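Local coordinates for protein histidine--tRNA ligase (PDB 1QE0) that catalyses the ATP-dependent attachment of L-histidine to tRNA(His), releasing AMP and diphosphate, and works as a homodimer of the class II aminoacyl-tRNA synthetase family, at residues Q100-L104 and G128-A134; V143-M148 and T265-L269; V180-E184 and T219-I223; T46-A50 and R78-A84; K17-Y21 and L324-E328. The contacts are given in a common frame with arbitrary orientation. Residue numbers count along the deposited sequence, not the author numbering.

Five contacts illustrate how chemistry follows position in a class II synthetase. Interactions 1 and 2 are buried and reach the same sheet: the first is backbone pairing between two strands, the second apolar packing of a helix on that sheet, and they meet where Val129 touches Met146. Interaction 4, partly buried, abuts interaction 1 through Thr82 and Glu130, and sets an aromatic ring against the turn before helix 82-91. Interactions 3 and 5 lie at the surface, their centres about 51 Å apart. Interaction 3 has no hydrogen bond or salt bridge across it, whereas interaction 5 adds a salt bridge to its apolar contacts. Interactions 1, 4 and 5 also touch the second subunit.

Interaction 1: residues Q100-L104 and G128-A134; sequences QPIKL and GVEAIGA
Two strands, 102-104 and 128-132, run antiparallel (178°) with axes 4.7 Å apart. Ile102 and Ile132 form one hydrogen-bonded pair, each N 2.8 Å from the other's O; Leu104 and Glu130 form the next, with Leu104 N to Glu130 O at 2.9 Å and Glu130 N to Leu104 O at 2.8 Å. Between them Lys103 and Ala131 make a non-hydrogen-bonded pair, CA to CA 4.3 Å. The side chains of Ile102, Leu104, Glu130 and Ile132 share the face covered by helix 82-91; all take chi1 m, with chi2 t for Leu104 and Ile132 but m for Ile102 and Glu130. This hairpin of strands 102-111 and 123-132 is the motif 2 hairpin of the class II catalytic domain. Glu130 OE2 is hydrogen-bonded to Tyr289 OH. On the other face Lys103 (m, t, p, t) carries NZ to Asp360 of the second subunit and to Glu142. Before the strand, a cis peptide precedes Pro101, whose CB packs 3.6 Å from Ala134 CB. Gln100 (m, m) brings OE1 to 4.2 Å from CA of Gly133, where phi is 96° and a CB would collide with that oxygen.

Interaction 2: residues V143-M148 and T265-L269; sequences VLAMVM and TAFEL
Helix 143-148 lies along strand 265-269 almost in parallel: their directions differ by 11° and their axes approach to 9.9 Å, with Leu144 CA nearest Phe267 CA (8.3 Å) and Val147 CA nearest Leu269 CA (7.6 Å). The strand's alternation points Thr265, Phe267 and Leu269 toward the helix, and Ala266 and Glu268 away. The aromatic contact is a CH-pi interaction. Phe267 (chi1 p) lays its ring so that Leu144 CD2, on an m,t side chain, sits over one face, 3.4 Å from the centroid and 20° off the normal. Further apolar contacts surround it: Val147 (p) places CG1 3.6 Å from Phe267 CE2 and CG2 4.0 Å from Leu269 CD1, Val143 CG2 is 4.4 Å from Phe267 CE1, Leu144 CD1 is 4.3 Å from Thr265 CG2, and Met148 SD is 4.4 Å from Leu269 CG. Hydrogen bonds do not cross the contact. Within the helix Val147 N bonds to Val143 O at 3.0 Å, and Thr265 OG1 is hydrogen-bonded to Asp140 OD1. With strand 265-272 flanked by strands 159-165 and 280-290, the arrangement is a helix laid on the central sheet of the class II catalytic domain.

Interaction 3: residues V180-E184 and T219-I223; sequences VKHFE and TAPRI
His182, Ala220 and Pro221 account for most of the surface covered here. His182 lies on helix 169-183 with chi1 t and chi2 -84°, which turns its ring to the loop 219-223, extended from Ala220 to Arg222. The CA atoms of His182 and Ala220 are 6.8 Å apart. Over one face of the imidazole lie both Ala220 CB and Pro221 CD in CH-pi geometry, CD being 4.0 Å from the ring centroid and 29° off the normal. The contact belongs to the largely helical insertion that histidyl-tRNA synthetases carry between motifs 2 and 3 of the catalytic domain, and it sets the loop 219-223 against helix 169-183 at the surface. Ala220 (phi -113°, psi 167°) also turns its CB to Phe183, whose CZ is 3.9 Å away; the Phe183 side chain is m, and its ring meets that of Phe190 nearly at right angles. Pro221, with psi 152°, continues the extended course; its O accepts from Tyr175 OH, and its ring touches Leu179 one turn back along the helix.

Interaction 4: residues T46-A50 and R78-A84; sequences TDLFA and RPEGTAA
The ring of Phe49 lies against Pro79, whose CD sits over one ring face, 3.6 Å from the centroid and 14° off the normal, a CH-pi contact in the class II catalytic domain of the synthetase. It joins a weakly bonded helix at about 46-49, directly after strand 43-45, to the loop that follows the neighbouring strand 75-77 and leads into helix 82-91. Phe49 has chi1 m, and from there the ring reaches both the loop and the helix: CZ is 3.5 Å from Arg78 CB in the loop and CE1 4.0 Å from Ala83 CB in the helix. Glu80 OE2 lies at the ring edge, near its plane, 3.9 Å from Phe49 CE1. The same carboxylate caps the start of the helix. With chi1 and chi2 both p, Glu80 folds back so that OE2 accepts from Ala83 N at 3.1 Å, and OE1 weakly from Thr82 N at 3.2 Å. Pro79 (phi -91°, psi -17°) is followed by an extended Glu80 (phi -162°, psi 157°) ahead of the helix. The guanidinium of Arg78 leads away from Phe49, and its NH2 is hydrogen-bonded to Pro109 O. Leu48 (t, p), which also packs on Ile2 of the second subunit, points toward the helix; its CG is 3.8 Å from Ala83 CB, its CD1 3.6 Å from Ala83 O and its CD2 4.0 Å from Ala84 N.

Interaction 5: residues K17-Y21 and L324-E328; sequences KKWRY and LDIEE
Charge pairing and ring packing share this surface contact, in which the loop 324-328 passes across one side of helix 13-33. Lys17 CA and Ile326 CA come closest, at 7.0 Å. Lys17 (p, t, t, t) extends so that NZ donates to Glu328 OE1 at 3.1 Å, a salt bridge, although Glu328 is poorly ordered. The other oxygen, OE2, is paired with Lys36 of the second subunit, so this carboxylate serves both chains. Lys18 NZ is satisfied within its own helix by Glu14 O, and Arg20 NH2 by Glu37 of the second subunit. In the loop, Ile326 N bonds to Leu324 O at 2.6 Å, closing an inverse gamma turn centred on Asp325. That turn brings Leu324 and Ile326 to the Tyr21 side chain (chi1 t, chi2 -92°). Leu324 CB lies over one ring face, 4.2 Å from the centroid in CH-pi contact, and its CD2 is 3.5 Å from Tyr21 CE1; Lys17 CG is 3.5 Å from Ile326 CG2. The loop is on the path from the catalytic domain to the anticodon-binding domain, and the charge pairs are consistent with a loop tied both to the motif 1 helix of its own chain and to the partner subunit, though loosely, given the disorder of Glu328.

Interaction 1: residues Q100-L104 and G128-A134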
# COMPACT_ATOMS: atom_id res chain seq x y z
N GLN A 100 -21.58 -11.23 -3.09
CA GLN A 100 -20.93 -12.15 -2.19
C GLN A 100 -20.23 -13.23 -3.02
O GLN A 100 -20.63 -13.49 -4.15
CB GLN A 100 -21.98 -12.80 -1.28
CG GLN A 100 -22.76 -11.86 -0.40
CD GLN A 100 -22.04 -11.38 0.84
OE1 GLN A 100 -21.31 -12.12 1.51
NE2 GLN A 100 -22.29 -10.13 1.20
N PRO A 101 -19.18 -13.88 -2.48
CA PRO A 101 -18.61 -13.65 -1.15
C PRO A 101 -17.89 -12.31 -1.06
O PRO A 101 -17.55 -11.70 -2.08
CB PRO A 101 -17.63 -14.82 -1.00
CG PRO A 101 -17.16 -15.06 -2.40
CD PRO A 101 -18.43 -14.93 -3.20
N ILE A 102 -17.75 -11.79 0.15
CA ILE A 102 -17.03 -10.54 0.33
C ILE A 102 -15.53 -10.91 0.22
O ILE A 102 -15.00 -11.64 1.06
CB ILE A 102 -17.30 -9.94 1.69
CG1 ILE A 102 -18.75 -9.53 1.79
CG2 ILE A 102 -16.41 -8.80 1.89
CD1 ILE A 102 -19.25 -8.98 0.49
N LYS A 103 -14.92 -10.50 -0.88
CA LYS A 103 -13.52 -10.77 -1.15
C LYS A 103 -12.73 -9.50 -0.90
O LYS A 103 -12.69 -8.63 -1.77
CB LYS A 103 -13.41 -11.18 -2.60
CG LYS A 103 -14.08 -12.52 -2.88
CD LYS A 103 -14.22 -12.80 -4.36
CE LYS A 103 -13.03 -13.50 -4.93
NZ LYS A 103 -13.40 -13.98 -6.28
N LEU A 104 -12.09 -9.39 0.27
CA LEU A 104 -11.34 -8.20 0.67
C LEU A 104 -9.86 -8.46 0.98
O LEU A 104 -9.50 -9.55 1.44
CB LEU A 104 -11.95 -7.66 1.97
CG LEU A 104 -13.37 -7.13 2.14
CD1 LEU A 104 -13.67 -7.02 3.64
CD2 LEU A 104 -13.54 -5.80 1.47
N GLY A 128 -2.84 -9.30 3.64
CA GLY A 128 -3.73 -10.45 3.76
C GLY A 128 -5.04 -10.35 2.98
O GLY A 128 -5.41 -9.26 2.50
N VAL A 129 -5.70 -11.49 2.76
CA VAL A 129 -6.99 -11.49 2.08
C VAL A 129 -7.98 -12.27 2.92
O VAL A 129 -7.60 -13.10 3.72
CB VAL A 129 -6.99 -12.13 0.68
CG1 VAL A 129 -5.74 -11.79 -0.02
CG2 VAL A 129 -7.28 -13.63 0.74
N GLU A 130 -9.26 -11.98 2.73
CA GLU A 130 -10.34 -12.64 3.45
C GLU A 130 -11.50 -12.77 2.50
O GLU A 130 -11.90 -11.78 1.90
CB GLU A 130 -10.86 -11.79 4.60
CG GLU A 130 -9.90 -11.50 5.70
CD GLU A 130 -9.62 -12.71 6.52
OE1 GLU A 130 -8.52 -12.78 7.10
OE2 GLU A 130 -10.52 -13.59 6.57
N ALA A 131 -11.98 -13.99 2.30
CA ALA A 131 -13.13 -14.20 1.46
C ALA A 131 -14.17 -14.69 2.49
O ALA A 131 -13.96 -15.69 3.15
CB ALA A 131 -12.83 -15.27 0.44
N ILE A 132 -15.23 -13.92 2.72
CA ILE A 132 -16.26 -14.32 3.69
C ILE A 132 -17.66 -14.50 3.03
O ILE A 132 -18.05 -13.76 2.12
CB ILE A 132 -16.37 -13.31 4.84
CG1 ILE A 132 -14.99 -12.88 5.30
CG2 ILE A 132 -17.08 -13.91 6.04
CD1 ILE A 132 -15.00 -11.52 6.04
N GLY A 133 -18.38 -15.53 3.45
CA GLY A 133 -19.69 -15.78 2.91
C GLY A 133 -19.84 -16.77 1.78
O GLY A 133 -20.74 -16.61 0.96
N ALA A 134 -19.00 -17.80 1.70
CA ALA A 134 -19.16 -18.78 0.63
C ALA A 134 -18.34 -20.03 0.83
O ALA A 134 -17.35 -20.23 0.11
CB ALA A 134 -18.80 -18.16 -0.71

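Interaction 2: residues V143-M148 and T265-L269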
# COMPACT_ATOMS: atom_id res chain seq x y z
N VAL A 143 -8.12 -19.24 -3.38
CA VAL A 143 -7.18 -18.59 -2.50
C VAL A 143 -5.86 -19.30 -2.46
O VAL A 143 -4.83 -18.65 -2.26
CB VAL A 143 -7.68 -18.31 -1.09
CG1 VAL A 143 -9.18 -18.08 -1.06
CG2 VAL A 143 -7.21 -19.33 -0.14
N LEU A 144 -5.85 -20.62 -2.71
CA LEU A 144 -4.58 -21.39 -2.70
C LEU A 144 -3.80 -21.16 -3.97
O LEU A 144 -2.58 -21.08 -3.95
CB LEU A 144 -4.79 -22.88 -2.52
CG LEU A 144 -5.32 -23.29 -1.16
CD1 LEU A 144 -5.71 -24.74 -1.24
CD2 LEU A 144 -4.32 -23.04 -0.07
N ALA A 145 -4.50 -21.09 -5.09
CA ALA A 145 -3.87 -20.83 -6.37
C ALA A 145 -3.26 -19.41 -6.29
O ALA A 145 -2.18 -19.14 -6.82
CB ALA A 145 -4.90 -20.89 -7.45
N MET A 146 -3.96 -18.51 -5.58
CA MET A 146 -3.53 -17.12 -5.40
C MET A 146 -2.25 -17.02 -4.55
O MET A 146 -1.27 -16.38 -4.97
CB MET A 146 -4.65 -16.29 -4.75
CG MET A 146 -4.30 -14.83 -4.49
SD MET A 146 -5.39 -14.06 -3.26
CE MET A 146 -6.77 -13.79 -4.19
N VAL A 147 -2.26 -17.64 -3.36
CA VAL A 147 -1.10 -17.57 -2.48
C VAL A 147 0.10 -18.11 -3.24
O VAL A 147 1.22 -17.66 -3.02
CB VAL A 147 -1.35 -18.28 -1.12
CG1 VAL A 147 -1.68 -19.72 -1.33
CG2 VAL A 147 -0.13 -18.17 -0.23
N MET A 148 -0.13 -18.99 -4.21
CA MET A 148 0.95 -19.54 -5.01
C MET A 148 1.33 -18.52 -6.07
O MET A 148 2.51 -18.25 -6.32
CB MET A 148 0.49 -20.81 -5.69
CG MET A 148 1.61 -21.78 -5.89
SD MET A 148 2.08 -22.47 -4.32
CE MET A 148 2.70 -24.01 -4.87
N THR A 265 -9.89 -26.41 5.20
CA THR A 265 -8.56 -26.13 4.72
C THR A 265 -7.64 -25.29 5.56
O THR A 265 -8.03 -24.24 6.07
CB THR A 265 -8.61 -25.59 3.34
OG1 THR A 265 -9.33 -26.54 2.57
CG2 THR A 265 -7.21 -25.46 2.76
N ALA A 266 -6.43 -25.80 5.74
CA ALA A 266 -5.41 -25.14 6.52
C ALA A 266 -4.20 -25.31 5.62
O ALA A 266 -4.08 -26.33 4.95
CB ALA A 266 -5.20 -25.83 7.83
N PHE A 267 -3.39 -24.26 5.49
CA PHE A 267 -2.23 -24.34 4.65
C PHE A 267 -1.12 -23.42 5.11
O PHE A 267 -1.32 -22.55 5.96
CB PHE A 267 -2.58 -24.09 3.18
CG PHE A 267 -2.84 -22.65 2.86
CD1 PHE A 267 -4.10 -22.10 3.09
CD2 PHE A 267 -1.80 -21.84 2.38
CE1 PHE A 267 -4.32 -20.74 2.85
CE2 PHE A 267 -2.02 -20.48 2.14
CZ PHE A 267 -3.28 -19.93 2.37
N GLU A 268 0.06 -23.64 4.52
CA GLU A 268 1.25 -22.89 4.82
C GLU A 268 2.08 -22.99 3.58
O GLU A 268 2.13 -24.07 2.98
CB GLU A 268 1.96 -23.54 5.97
CG GLU A 268 2.09 -22.59 7.10
CD GLU A 268 2.69 -23.21 8.33
OE1 GLU A 268 2.19 -22.90 9.44
OE2 GLU A 268 3.66 -24.00 8.21
N LEU A 269 2.61 -21.87 3.09
CA LEU A 269 3.44 -21.86 1.90
C LEU A 269 4.83 -21.81 2.47
O LEU A 269 5.08 -21.04 3.42
CB LEU A 269 3.23 -20.61 1.04
CG LEU A 269 3.40 -20.78 -0.48
CD1 LEU A 269 3.49 -19.48 -1.17
CD2 LEU A 269 4.60 -21.55 -0.81

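Interaction 3: residues V180-E184 and T219-I223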
# COMPACT_ATOMS: atom_id res chain seq x y z
N VAL A 180 -11.37 -36.15 25.26
CA VAL A 180 -11.84 -36.14 26.63
C VAL A 180 -11.89 -37.55 27.18
O VAL A 180 -11.65 -37.75 28.36
CB VAL A 180 -13.21 -35.54 26.71
CG1 VAL A 180 -13.67 -35.51 28.15
CG2 VAL A 180 -13.20 -34.17 26.09
N LYS A 181 -12.30 -38.50 26.35
CA LYS A 181 -12.34 -39.92 26.73
C LYS A 181 -10.90 -40.25 27.12
O LYS A 181 -10.62 -40.84 28.17
CB LYS A 181 -12.73 -40.77 25.52
CG LYS A 181 -14.13 -40.54 24.97
CD LYS A 181 -15.18 -41.24 25.82
CE LYS A 181 -15.60 -42.60 25.22
NZ LYS A 181 -16.32 -42.46 23.90
N HIS A 182 -9.99 -39.81 26.26
CA HIS A 182 -8.57 -39.99 26.39
C HIS A 182 -7.98 -39.30 27.61
O HIS A 182 -7.74 -39.95 28.63
CB HIS A 182 -7.89 -39.49 25.10
CG HIS A 182 -6.39 -39.61 25.11
ND1 HIS A 182 -5.57 -38.65 25.67
CD2 HIS A 182 -5.57 -40.55 24.60
CE1 HIS A 182 -4.31 -39.00 25.51
NE2 HIS A 182 -4.28 -40.15 24.87
N PHE A 183 -7.78 -37.99 27.52
CA PHE A 183 -7.15 -37.21 28.58
C PHE A 183 -7.79 -37.25 29.94
O PHE A 183 -7.09 -37.33 30.93
CB PHE A 183 -7.03 -35.75 28.18
CG PHE A 183 -5.96 -35.48 27.17
CD1 PHE A 183 -6.30 -35.20 25.84
CD2 PHE A 183 -4.63 -35.43 27.54
CE1 PHE A 183 -5.33 -34.89 24.91
CE2 PHE A 183 -3.64 -35.12 26.61
CZ PHE A 183 -3.99 -34.84 25.29
N GLU A 184 -9.12 -37.21 29.99
CA GLU A 184 -9.80 -37.16 31.28
C GLU A 184 -9.33 -38.15 32.34
O GLU A 184 -9.12 -37.76 33.50
CB GLU A 184 -11.32 -37.20 31.10
CG GLU A 184 -12.06 -38.11 32.01
CD GLU A 184 -13.22 -38.77 31.30
OE1 GLU A 184 -12.99 -39.78 30.58
OE2 GLU A 184 -14.34 -38.24 31.43
N THR A 219 0.21 -39.88 20.09
CA THR A 219 0.12 -40.09 21.56
C THR A 219 -1.35 -40.21 21.90
O THR A 219 -1.80 -41.28 22.33
CB THR A 219 0.76 -38.91 22.30
OG1 THR A 219 1.96 -38.50 21.60
CG2 THR A 219 1.12 -39.32 23.73
N ALA A 220 -2.10 -39.13 21.65
CA ALA A 220 -3.55 -39.02 21.87
C ALA A 220 -4.14 -38.91 20.47
O ALA A 220 -3.40 -38.61 19.54
CB ALA A 220 -3.85 -37.77 22.67
N PRO A 221 -5.47 -39.05 20.31
CA PRO A 221 -6.09 -38.96 18.99
C PRO A 221 -5.69 -37.77 18.13
O PRO A 221 -5.28 -36.74 18.64
CB PRO A 221 -7.60 -38.96 19.30
CG PRO A 221 -7.67 -38.36 20.64
CD PRO A 221 -6.51 -39.06 21.35
N ARG A 222 -5.75 -37.96 16.82
CA ARG A 222 -5.41 -36.92 15.86
C ARG A 222 -6.71 -36.44 15.22
O ARG A 222 -7.60 -37.25 14.90
CB ARG A 222 -4.44 -37.47 14.80
CG ARG A 222 -3.09 -37.92 15.36
CD ARG A 222 -2.11 -38.36 14.27
NE ARG A 222 -0.77 -37.87 14.58
CZ ARG A 222 0.02 -38.36 15.53
NH1 ARG A 222 1.21 -37.81 15.75
NH2 ARG A 222 -0.35 -39.44 16.22
N ILE A 223 -6.81 -35.13 15.02
CA ILE A 223 -8.01 -34.51 14.47
C ILE A 223 -8.38 -35.06 13.10
O ILE A 223 -9.53 -35.41 12.84
CB ILE A 223 -7.86 -32.94 14.40
CG1 ILE A 223 -9.13 -32.23 14.89
CG2 ILE A 223 -7.51 -32.48 13.01
CD1 ILE A 223 -10.39 -32.76 14.29

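Interaction 4: residues T46-A50 and R78-A84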
# COMPACT_ATOMS: atom_id res chain seq x y z
N THR A 46 -9.77 -2.03 22.35
CA THR A 46 -9.06 -3.13 22.94
C THR A 46 -9.96 -4.35 22.95
O THR A 46 -9.52 -5.46 22.68
CB THR A 46 -8.64 -2.81 24.37
OG1 THR A 46 -7.79 -1.65 24.37
CG2 THR A 46 -7.89 -3.98 24.99
N ASP A 47 -11.24 -4.12 23.19
CA ASP A 47 -12.22 -5.19 23.26
C ASP A 47 -12.39 -6.04 22.00
O ASP A 47 -13.08 -7.05 22.04
CB ASP A 47 -13.57 -4.62 23.74
CG ASP A 47 -13.53 -4.17 25.21
OD1 ASP A 47 -14.42 -4.59 25.97
OD2 ASP A 47 -12.61 -3.40 25.61
N LEU A 48 -11.76 -5.67 20.89
CA LEU A 48 -11.87 -6.46 19.67
C LEU A 48 -10.82 -7.55 19.73
O LEU A 48 -11.06 -8.72 19.40
CB LEU A 48 -11.63 -5.59 18.43
CG LEU A 48 -11.64 -6.24 17.05
CD1 LEU A 48 -12.98 -6.76 16.69
CD2 LEU A 48 -11.25 -5.20 16.08
N PHE A 49 -9.63 -7.15 20.17
CA PHE A 49 -8.50 -8.05 20.28
C PHE A 49 -8.52 -8.80 21.61
O PHE A 49 -7.73 -9.72 21.84
CB PHE A 49 -7.22 -7.24 20.11
CG PHE A 49 -7.19 -6.44 18.85
CD1 PHE A 49 -7.13 -7.08 17.61
CD2 PHE A 49 -7.28 -5.06 18.89
CE1 PHE A 49 -7.16 -6.35 16.42
CE2 PHE A 49 -7.31 -4.32 17.70
CZ PHE A 49 -7.25 -4.97 16.47
N ALA A 50 -9.43 -8.40 22.49
CA ALA A 50 -9.60 -9.04 23.79
C ALA A 50 -10.15 -10.47 23.57
O ALA A 50 -9.75 -11.41 24.26
CB ALA A 50 -10.60 -8.19 24.65
N ARG A 78 -3.58 -2.46 16.60
CA ARG A 78 -3.88 -3.76 16.03
C ARG A 78 -2.65 -4.66 15.85
O ARG A 78 -1.58 -4.19 15.46
CB ARG A 78 -4.57 -3.59 14.69
CG ARG A 78 -3.66 -3.01 13.71
CD ARG A 78 -4.35 -2.79 12.42
NE ARG A 78 -3.39 -2.44 11.38
CZ ARG A 78 -3.59 -1.50 10.47
NH1 ARG A 78 -4.71 -0.81 10.45
NH2 ARG A 78 -2.68 -1.25 9.53
N PRO A 79 -2.74 -5.91 16.31
CA PRO A 79 -1.64 -6.84 16.17
C PRO A 79 -1.76 -7.63 14.86
O PRO A 79 -0.79 -8.23 14.41
CB PRO A 79 -1.82 -7.73 17.40
CG PRO A 79 -3.32 -7.76 17.62
CD PRO A 79 -3.65 -6.32 17.41
N GLU A 80 -2.95 -7.62 14.25
CA GLU A 80 -3.22 -8.33 12.99
C GLU A 80 -4.49 -7.79 12.34
O GLU A 80 -5.38 -7.31 13.05
CB GLU A 80 -3.37 -9.82 13.25
CG GLU A 80 -4.39 -10.19 14.27
CD GLU A 80 -5.78 -10.29 13.72
OE1 GLU A 80 -6.10 -11.29 13.04
OE2 GLU A 80 -6.58 -9.39 14.01
N GLY A 81 -4.64 -7.97 11.03
CA GLY A 81 -5.80 -7.43 10.36
C GLY A 81 -7.10 -8.21 10.20
O GLY A 81 -8.05 -7.70 9.62
N THR A 82 -7.19 -9.43 10.72
CA THR A 82 -8.42 -10.18 10.53
C THR A 82 -9.61 -9.70 11.36
O THR A 82 -10.71 -9.51 10.84
CB THR A 82 -8.19 -11.62 10.78
OG1 THR A 82 -6.95 -11.99 10.18
CG2 THR A 82 -9.31 -12.44 10.17
N ALA A 83 -9.39 -9.49 12.65
CA ALA A 83 -10.43 -9.04 13.54
C ALA A 83 -10.99 -7.71 13.10
O ALA A 83 -12.18 -7.47 13.25
CB ALA A 83 -9.90 -8.92 14.91
N ALA A 84 -10.12 -6.84 12.59
CA ALA A 84 -10.57 -5.52 12.11
C ALA A 84 -11.32 -5.66 10.79
O ALA A 84 -12.30 -4.97 10.57
CB ALA A 84 -9.43 -4.60 11.96

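Interaction 5: residues K17-Y21 and L324-E328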
# COMPACT_ATOMS: atom_id res chain seq x y z
N LYS A 17 11.45 1.96 -2.51
CA LYS A 17 11.14 1.58 -3.89
C LYS A 17 10.81 0.08 -4.08
O LYS A 17 10.00 -0.27 -4.96
CB LYS A 17 12.29 1.99 -4.83
CG LYS A 17 13.61 1.27 -4.57
CD LYS A 17 14.78 2.00 -5.21
CE LYS A 17 16.08 1.26 -4.98
NZ LYS A 17 17.27 2.08 -5.36
N LYS A 18 11.43 -0.78 -3.26
CA LYS A 18 11.26 -2.24 -3.29
C LYS A 18 9.91 -2.55 -2.71
O LYS A 18 9.25 -3.47 -3.17
CB LYS A 18 12.32 -2.93 -2.44
CG LYS A 18 13.75 -2.74 -2.88
CD LYS A 18 14.66 -3.31 -1.82
CE LYS A 18 16.15 -3.38 -2.23
NZ LYS A 18 16.77 -2.04 -2.47
N TRP A 19 9.54 -1.82 -1.65
CA TRP A 19 8.23 -1.98 -1.01
C TRP A 19 7.14 -1.56 -1.99
O TRP A 19 6.15 -2.27 -2.17
CB TRP A 19 8.10 -1.09 0.23
CG TRP A 19 8.69 -1.66 1.43
CD1 TRP A 19 10.02 -1.74 1.72
CD2 TRP A 19 8.01 -2.30 2.50
NE1 TRP A 19 10.21 -2.41 2.92
CE2 TRP A 19 8.98 -2.76 3.41
CE3 TRP A 19 6.66 -2.53 2.78
CZ2 TRP A 19 8.65 -3.44 4.58
CZ3 TRP A 19 6.33 -3.21 3.94
CH2 TRP A 19 7.32 -3.65 4.83
N ARG A 20 7.30 -0.39 -2.62
CA ARG A 20 6.30 0.09 -3.57
C ARG A 20 6.15 -0.83 -4.75
O ARG A 20 5.05 -0.96 -5.29
CB ARG A 20 6.60 1.49 -4.05
CG ARG A 20 6.61 2.49 -2.92
CD ARG A 20 6.55 3.87 -3.48
NE ARG A 20 7.64 4.08 -4.42
CZ ARG A 20 8.73 4.73 -4.10
NH1 ARG A 20 9.70 4.92 -4.97
NH2 ARG A 20 8.85 5.22 -2.89
N TYR A 21 7.24 -1.44 -5.18
CA TYR A 21 7.16 -2.38 -6.30
C TYR A 21 6.27 -3.58 -5.92
O TYR A 21 5.36 -3.98 -6.67
CB TYR A 21 8.56 -2.86 -6.66
CG TYR A 21 8.54 -3.85 -7.76
CD1 TYR A 21 8.49 -5.21 -7.48
CD2 TYR A 21 8.59 -3.45 -9.07
CE1 TYR A 21 8.49 -6.14 -8.48
CE2 TYR A 21 8.59 -4.40 -10.10
CZ TYR A 21 8.55 -5.73 -9.78
OH TYR A 21 8.60 -6.69 -10.75
N LEU A 324 14.50 -6.94 -8.36
CA LEU A 324 13.23 -6.44 -8.87
C LEU A 324 13.51 -5.40 -9.94
O LEU A 324 14.48 -4.68 -9.82
CB LEU A 324 12.45 -5.81 -7.72
CG LEU A 324 12.25 -6.78 -6.57
CD1 LEU A 324 11.94 -6.04 -5.28
CD2 LEU A 324 11.16 -7.77 -6.93
N ASP A 325 12.65 -5.31 -10.95
CA ASP A 325 12.81 -4.33 -12.04
C ASP A 325 12.61 -2.88 -11.57
O ASP A 325 11.83 -2.13 -12.18
CB ASP A 325 11.82 -4.60 -13.18
CG ASP A 325 12.29 -5.68 -14.15
OD1 ASP A 325 13.00 -6.62 -13.71
OD2 ASP A 325 11.93 -5.59 -15.35
N ILE A 326 13.34 -2.46 -10.55
CA ILE A 326 13.19 -1.11 -10.00
C ILE A 326 14.15 -0.16 -10.72
O ILE A 326 15.27 0.06 -10.26
CB ILE A 326 13.51 -1.12 -8.51
CG1 ILE A 326 12.75 -2.24 -7.84
CG2 ILE A 326 13.07 0.15 -7.88
CD1 ILE A 326 11.31 -2.18 -8.10
N GLU A 327 13.68 0.47 -11.80
CA GLU A 327 14.55 1.37 -12.58
C GLU A 327 15.22 2.54 -11.88
O GLU A 327 16.23 3.03 -12.37
CB GLU A 327 13.86 1.89 -13.85
CG GLU A 327 14.86 2.50 -14.85
CD GLU A 327 14.21 3.11 -16.09
OE1 GLU A 327 14.10 4.35 -16.15
OE2 GLU A 327 13.83 2.34 -17.01
N GLU A 328 14.65 2.98 -10.75
CA GLU A 328 15.14 4.12 -9.95
C GLU A 328 16.33 4.93 -10.52
O GLU A 328 17.42 4.96 -9.93
CB GLU A 328 15.45 3.64 -8.54
CG GLU A 328 14.87 4.54 -7.44
CD GLU A 328 15.92 5.33 -6.69
OE1 GLU A 328 16.20 4.96 -5.52
OE2 GLU A 328 16.46 6.30 -7.27